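Local coordinates for adhesion G-protein coupled receptor G6 (Danio rerio, PDB 6V55) that acts as an adhesion G-protein-coupled receptor linked to myelination, its calcium-binding extracellular region probably sensing partners outside the cell, at residues Ser15-Cys20 against Gly105-Tyr110; Ile35-Gly40 against Tyr110-Val115. All blocks are in the same frame, centred on the assembly; numbering follows the deposited sequence.

Both contacts belong to the CUB domain and share strand 105-114, with Tyr110 common to the two. Contact 1 (15-20 with 105-110) is lateral, pairing that strand with edge strand 13-17 of the same four-stranded sheet; contact 2 (35-40 with 110-115) runs across the sandwich to strand 30-36 of the other sheet. Their centres lie about 18 Å apart, yet they join in the core, where Phe16 CE2 meets Ile35 CD1 at 3.9 Å. A bound calcium ion lies about 10 Å from the Gly105 position in contact 1, while a glycan attached to the protein comes to about 7 Å from the Gln36 side chain in contact 2.

Contact 1 (Ser15-Cys20 against Gly105-Tyr110); sequences SFTSPC and GFHISY
Strand 15-17 runs antiparallel to strand 105-110, their short axes 4.8 Å apart at closest approach. The ladder centres on Phe16 and Ile108, a hydrogen-bonded pair: Phe16 N reaches Ile108 O at 3.0 Å, and the return bond from Ile108 N to Phe16 O is equally straight, each lying almost along its C=O axis. Beyond the strand end, Ser18 N donates to Phe106 O from above the carbonyl plane.

On the core side, Phe16 holds CG in the crowded position between N and carbonyl carbon (chi1 62°), which lays its ring alongside Ile108. Ile108 CB sits 4.0 Å from the centroid of the Phe16 ring, offset toward the rim of one face, with CG2 and CD1 reaching past the rim near CZ and CE1. Tyr110 CD1 meets the edge of that ring in its plane, 3.8 Å from Phe16 CD2. A second bump fits a second ring: Ser18 CB sits over the centre of one Phe106 face in a CH-pi contact, 3.6 Å from the centroid. Ser18 OG meanwhile accepts from Phe106 N, and it fills the place a beta carbon on Gly105 would need.

The other face is polar. His107, CG anti to the backbone N (chi1 -174°), swings its imidazole toward Ser15, whose OG lies only 2.5 Å from His107 NE2 in a hydrogen bond of undecided direction. The Thr17 methyl CG2 packs obliquely on this imidazole, 3.5 Å from His107 CD2. A water joins Ser15 O to Tyr110 OH.

Trp33 stacks on Phe16 and also meets Phe106, while Phe95 packs edge-to-face with Phe106. The edge strand thus feeds an aromatic core between two sheets, as in the CUB-domain beta-sandwich.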
loop_
_atom_site.group_PDB
_atom_site.type_symbol
_atom_site.label_atom_id
_atom_site.label_comp_id
_atom_site.label_asym_id
_atom_site.label_seq_id
_atom_site.Cartn_x
_atom_site.Cartn_y
_atom_site.Cartn_z
ATOM N N SER A 15 4.322 -13.808 2.046
ATOM C CA SER A 15 4.204 -13.052 0.818
ATOM C C SER A 15 2.798 -12.479 0.743
ATOM O O SER A 15 1.839 -13.083 1.240
ATOM C CB SER A 15 4.481 -13.939 -0.392
ATOM O OG SER A 15 5.041 -13.191 -1.444
ATOM N N PHE A 16 2.687 -11.295 0.144
ATOM C CA PHE A 16 1.391 -10.765 -0.245
ATOM C C PHE A 16 1.576 -9.935 -1.498
ATOM O O PHE A 16 2.653 -9.385 -1.742
ATOM C CB PHE A 16 0.715 -9.952 0.858
ATOM C CG PHE A 16 1.457 -8.721 1.287
ATOM C CD1 PHE A 16 1.128 -7.473 0.772
ATOM C CD2 PHE A 16 2.411 -8.795 2.285
ATOM C CE1 PHE A 16 1.797 -6.342 1.194
ATOM C CE2 PHE A 16 3.086 -7.660 2.722
ATOM C CZ PHE A 16 2.775 -6.439 2.184
ATOM N N THR A 17 0.525 -9.884 -2.314
ATOM C CA THR A 17 0.542 -9.105 -3.539
ATOM C C THR A 17 -0.603 -8.106 -3.523
ATOM O O THR A 17 -1.568 -8.239 -2.762
ATOM C CB THR A 17 0.417 -9.974 -4.794
ATOM O OG1 THR A 17 -0.942 -10.381 -4.963
ATOM C CG2 THR A 17 1.295 -11.213 -4.752
ATOM N N SER A 18 -0.499 -7.117 -4.419
ATOM C CA SER A 18 -1.627 -6.251 -4.757
ATOM C C SER A 18 -2.720 -7.100 -5.416
ATOM O O SER A 18 -2.405 -8.152 -5.987
ATOM C CB SER A 18 -1.168 -5.157 -5.722
ATOM O OG SER A 18 -0.738 -5.722 -6.956
ATOM N N PRO A 19 -4.003 -6.700 -5.305
ATOM C CA PRO A 19 -5.098 -7.531 -5.850
ATOM C C PRO A 19 -4.989 -7.719 -7.355
ATOM O O PRO A 19 -4.568 -6.804 -8.064
ATOM C CB PRO A 19 -6.365 -6.753 -5.466
ATOM C CG PRO A 19 -5.884 -5.404 -4.953
ATOM C CD PRO A 19 -4.534 -5.660 -4.402
ATOM N N CYS A 20 -5.164 -8.984 -7.769
ATOM C CA CYS A 20 -5.107 -9.494 -9.142
ATOM C C CYS A 20 -3.697 -9.512 -9.747
ATOM O O CYS A 20 -3.579 -9.740 -10.957
ATOM C CB CYS A 20 -6.065 -8.755 -10.096
ATOM S SG CYS A 20 -7.702 -8.392 -9.417
ATOM N N GLY A 105 0.996 -3.507 -10.325
ATOM C CA GLY A 105 0.910 -3.652 -8.895
ATOM C C GLY A 105 2.229 -4.081 -8.296
ATOM O O GLY A 105 3.290 -3.577 -8.696
ATOM N N PHE A 106 2.182 -5.024 -7.356
ATOM C CA PHE A 106 3.377 -5.315 -6.591
ATOM C C PHE A 106 3.294 -6.675 -5.921
ATOM O O PHE A 106 2.211 -7.222 -5.700
ATOM C CB PHE A 106 3.656 -4.241 -5.537
ATOM C CG PHE A 106 2.479 -3.873 -4.680
ATOM C CD1 PHE A 106 2.250 -4.527 -3.467
ATOM C CD2 PHE A 106 1.643 -2.814 -5.036
ATOM C CE1 PHE A 106 1.176 -4.150 -2.639
ATOM C CE2 PHE A 106 0.570 -2.435 -4.222
ATOM C CZ PHE A 106 0.341 -3.101 -3.029
ATOM N N HIS A 107 4.474 -7.181 -5.570
ATOM C CA HIS A 107 4.653 -8.433 -4.849
ATOM C C HIS A 107 5.679 -8.171 -3.760
ATOM O O HIS A 107 6.842 -7.884 -4.063
ATOM C CB HIS A 107 5.130 -9.542 -5.789
ATOM C CG HIS A 107 5.195 -10.899 -5.160
ATOM N ND1 HIS A 107 5.791 -11.972 -5.782
ATOM C CD2 HIS A 107 4.737 -11.362 -3.972
ATOM C CE1 HIS A 107 5.715 -13.033 -5.001
ATOM N NE2 HIS A 107 5.067 -12.696 -3.900
ATOM N N ILE A 108 5.252 -8.277 -2.504
ATOM C CA ILE A 108 6.060 -7.932 -1.343
ATOM C C ILE A 108 6.282 -9.189 -0.506
ATOM O O ILE A 108 5.338 -9.939 -0.237
ATOM C CB ILE A 108 5.370 -6.835 -0.516
ATOM C CG1 ILE A 108 5.224 -5.552 -1.337
ATOM C CG2 ILE A 108 6.094 -6.559 0.795
ATOM C CD1 ILE A 108 4.455 -4.473 -0.583
ATOM N N SER A 109 7.528 -9.434 -0.118
ATOM C CA SER A 109 7.869 -10.488 0.827
ATOM C C SER A 109 8.156 -9.867 2.185
ATOM O O SER A 109 8.905 -8.891 2.272
ATOM C CB SER A 109 9.096 -11.258 0.353
ATOM O OG SER A 109 10.254 -10.446 0.480
ATOM N N TYR A 110 7.575 -10.435 3.240
ATOM C CA TYR A 110 7.847 -9.980 4.594
ATOM C C TYR A 110 8.548 -11.071 5.391
ATOM O O TYR A 110 8.419 -12.264 5.111
ATOM C CB TYR A 110 6.572 -9.540 5.314
ATOM C CG TYR A 110 5.514 -10.598 5.554
ATOM C CD1 TYR A 110 4.586 -10.906 4.564
ATOM C CD2 TYR A 110 5.401 -11.241 6.795
ATOM C CE1 TYR A 110 3.597 -11.843 4.774
ATOM C CE2 TYR A 110 4.402 -12.187 7.020
ATOM C CZ TYR A 110 3.503 -12.486 5.994
ATOM O OH TYR A 110 2.498 -13.419 6.175
HETATM O O HOH W 1 1.065 -14.566 3.640
#

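Contact 2 (Ile35-Gly40 against Tyr110-Val115); sequences IQAPAG and YKQVAV
Two sheets of the CUB beta-sandwich face each other here, near one end of its core: strand 35-36 and the loop after it lie over the last part of strand 105-114. The touching parts run 18° from parallel, and paired CA atoms such as those of Ala37 and Gln112 stand 6.4 Å apart. With no bonded pair between the segments, the contact is one of packing, burying 303 Å² in all.

Ile35 supplies the apolar end. Its CG2, anti to the backbone N, presses obliquely on the Tyr110 ring at 3.6 Å from CD2, while the CD1 tip of its longer branch settles beside Tyr110 CB at 3.8 Å. Both branches therefore come from one side, CG2 against the ring near CD2 and CD1 against CB.

Gln112 carries the middle. Its CG is anti to the carbonyl carbon (chi1 -67°) and the chain is extended beyond, so the amide is raised between the segments. The Ala37 methyl meets this group at 3.8 Å from Gln112 CD, and the Pro38 ring crosses the side chain at about a right angle, bringing its CD to 3.6 Å from Gln112 OE1. On the other branch, Gln112 NE2 stays 3.7 Å from Gln36 O, too loose to count as a bond. An alanine here would probably lose the packing against Ala37 and Pro38 and leave the loop less firmly seated on the strand.

At the far end Val115 CG1 comes to 3.3 Å from Gly40 O.

Asn89, just before strand 90-96, donates through ND2 to Ala37 O. Neighbouring strands complete the layers: strand 41-51 brings Val43 against Ile35 and Ala37, with Ile45 also on Ile35, and Phe16 of strand 13-17 also packs on Ile35.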
loop_
_atom_site.group_PDB
_atom_site.type_symbol
_atom_site.label_atom_id
_atom_site.label_comp_id
_atom_site.label_asym_id
_atom_site.label_seq_id
_atom_site.Cartn_x
_atom_site.Cartn_y
_atom_site.Cartn_z
ATOM N N ILE A 35 1.669 -5.908 9.306
ATOM C CA ILE A 35 2.532 -7.040 9.616
ATOM C C ILE A 35 3.001 -6.897 11.052
ATOM O O ILE A 35 3.683 -5.919 11.385
ATOM C CB ILE A 35 3.731 -7.110 8.669
ATOM C CG1 ILE A 35 3.279 -6.868 7.228
ATOM C CG2 ILE A 35 4.400 -8.436 8.844
ATOM C CD1 ILE A 35 4.417 -6.614 6.245
ATOM N N GLN A 36 2.655 -7.865 11.902
ATOM C CA GLN A 36 2.987 -7.783 13.318
ATOM C C GLN A 36 3.847 -8.960 13.747
ATOM O O GLN A 36 3.514 -10.120 13.480
ATOM C CB GLN A 36 1.743 -7.715 14.187
ATOM C CG GLN A 36 2.071 -7.267 15.585
ATOM C CD GLN A 36 0.881 -6.688 16.291
ATOM O OE1 GLN A 36 1.024 -5.829 17.169
ATOM N NE2 GLN A 36 -0.313 -7.136 15.902
ATOM N N ALA A 37 4.949 -8.645 14.409
ATOM C CA ALA A 37 5.900 -9.561 14.998
ATOM C C ALA A 37 5.829 -9.461 16.524
ATOM O O ALA A 37 5.342 -8.457 17.060
ATOM C CB ALA A 37 7.311 -9.214 14.492
ATOM N N PRO A 38 6.306 -10.504 17.281
ATOM C CA PRO A 38 6.398 -10.358 18.747
ATOM C C PRO A 38 7.485 -9.380 19.186
ATOM O O PRO A 38 8.248 -8.877 18.350
ATOM C CB PRO A 38 6.705 -11.783 19.225
ATOM C CG PRO A 38 7.279 -12.479 18.017
ATOM C CD PRO A 38 6.547 -11.902 16.863
ATOM N N ALA A 39 7.606 -9.172 20.506
ATOM C CA ALA A 39 8.242 -7.978 21.072
ATOM C C ALA A 39 9.747 -7.882 20.827
ATOM O O ALA A 39 10.297 -6.776 20.912
ATOM C CB ALA A 39 7.975 -7.908 22.577
ATOM N N GLY A 40 10.420 -8.981 20.490
ATOM C CA GLY A 40 11.858 -8.908 20.282
ATOM C C GLY A 40 12.294 -8.940 18.831
ATOM O O GLY A 40 13.461 -9.209 18.525
ATOM N N TYR A 110 7.575 -10.435 3.240
ATOM C CA TYR A 110 7.847 -9.980 4.594
ATOM C C TYR A 110 8.548 -11.071 5.391
ATOM O O TYR A 110 8.419 -12.264 5.111
ATOM C CB TYR A 110 6.572 -9.540 5.314
ATOM C CG TYR A 110 5.514 -10.598 5.554
ATOM C CD1 TYR A 110 4.586 -10.906 4.564
ATOM C CD2 TYR A 110 5.401 -11.241 6.795
ATOM C CE1 TYR A 110 3.597 -11.843 4.774
ATOM C CE2 TYR A 110 4.402 -12.187 7.020
ATOM C CZ TYR A 110 3.503 -12.486 5.994
ATOM O OH TYR A 110 2.498 -13.419 6.175
ATOM N N LYS A 111 9.279 -10.634 6.414
ATOM C CA LYS A 111 10.223 -11.476 7.135
ATOM C C LYS A 111 10.351 -10.929 8.551
ATOM O O LYS A 111 10.536 -9.718 8.727
ATOM C CB LYS A 111 11.576 -11.465 6.415
ATOM C CG LYS A 111 12.468 -12.658 6.630
ATOM C CD LYS A 111 13.937 -12.240 6.506
ATOM C CE LYS A 111 14.720 -13.113 5.521
ATOM N NZ LYS A 111 16.098 -12.569 5.356
ATOM N N GLN A 112 10.213 -11.805 9.551
ATOM C CA GLN A 112 10.468 -11.449 10.947
ATOM C C GLN A 112 11.964 -11.590 11.235
ATOM O O GLN A 112 12.534 -12.682 11.108
ATOM C CB GLN A 112 9.661 -12.330 11.894
ATOM C CG GLN A 112 8.171 -12.118 11.825
ATOM C CD GLN A 112 7.440 -12.743 13.012
ATOM O OE1 GLN A 112 8.072 -13.245 13.948
ATOM N NE2 GLN A 112 6.102 -12.695 12.986
ATOM N N VAL A 113 12.595 -10.482 11.614
ATOM C CA VAL A 113 14.030 -10.411 11.846
ATOM C C VAL A 113 14.242 -10.026 13.301
ATOM O O VAL A 113 13.640 -9.055 13.780
ATOM C CB VAL A 113 14.707 -9.399 10.899
ATOM C CG1 VAL A 113 16.188 -9.174 11.279
ATOM C CG2 VAL A 113 14.584 -9.857 9.448
ATOM N N ALA A 114 15.064 -10.806 14.009
ATOM C CA ALA A 114 15.419 -10.459 15.378
ATOM C C ALA A 114 16.321 -9.237 15.385
ATOM O O ALA A 114 17.144 -9.059 14.481
ATOM C CB ALA A 114 16.097 -11.643 16.065
ATOM N N VAL A 115 16.100 -8.357 16.369
ATOM C CA VAL A 115 17.039 -7.273 16.624
ATOM C C VAL A 115 18.378 -7.901 17.007
ATOM O O VAL A 115 18.420 -8.928 17.708
ATOM C CB VAL A 115 16.467 -6.321 17.698
ATOM C CG1 VAL A 115 15.950 -7.084 18.885
ATOM C CG2 VAL A 115 17.481 -5.285 18.177
#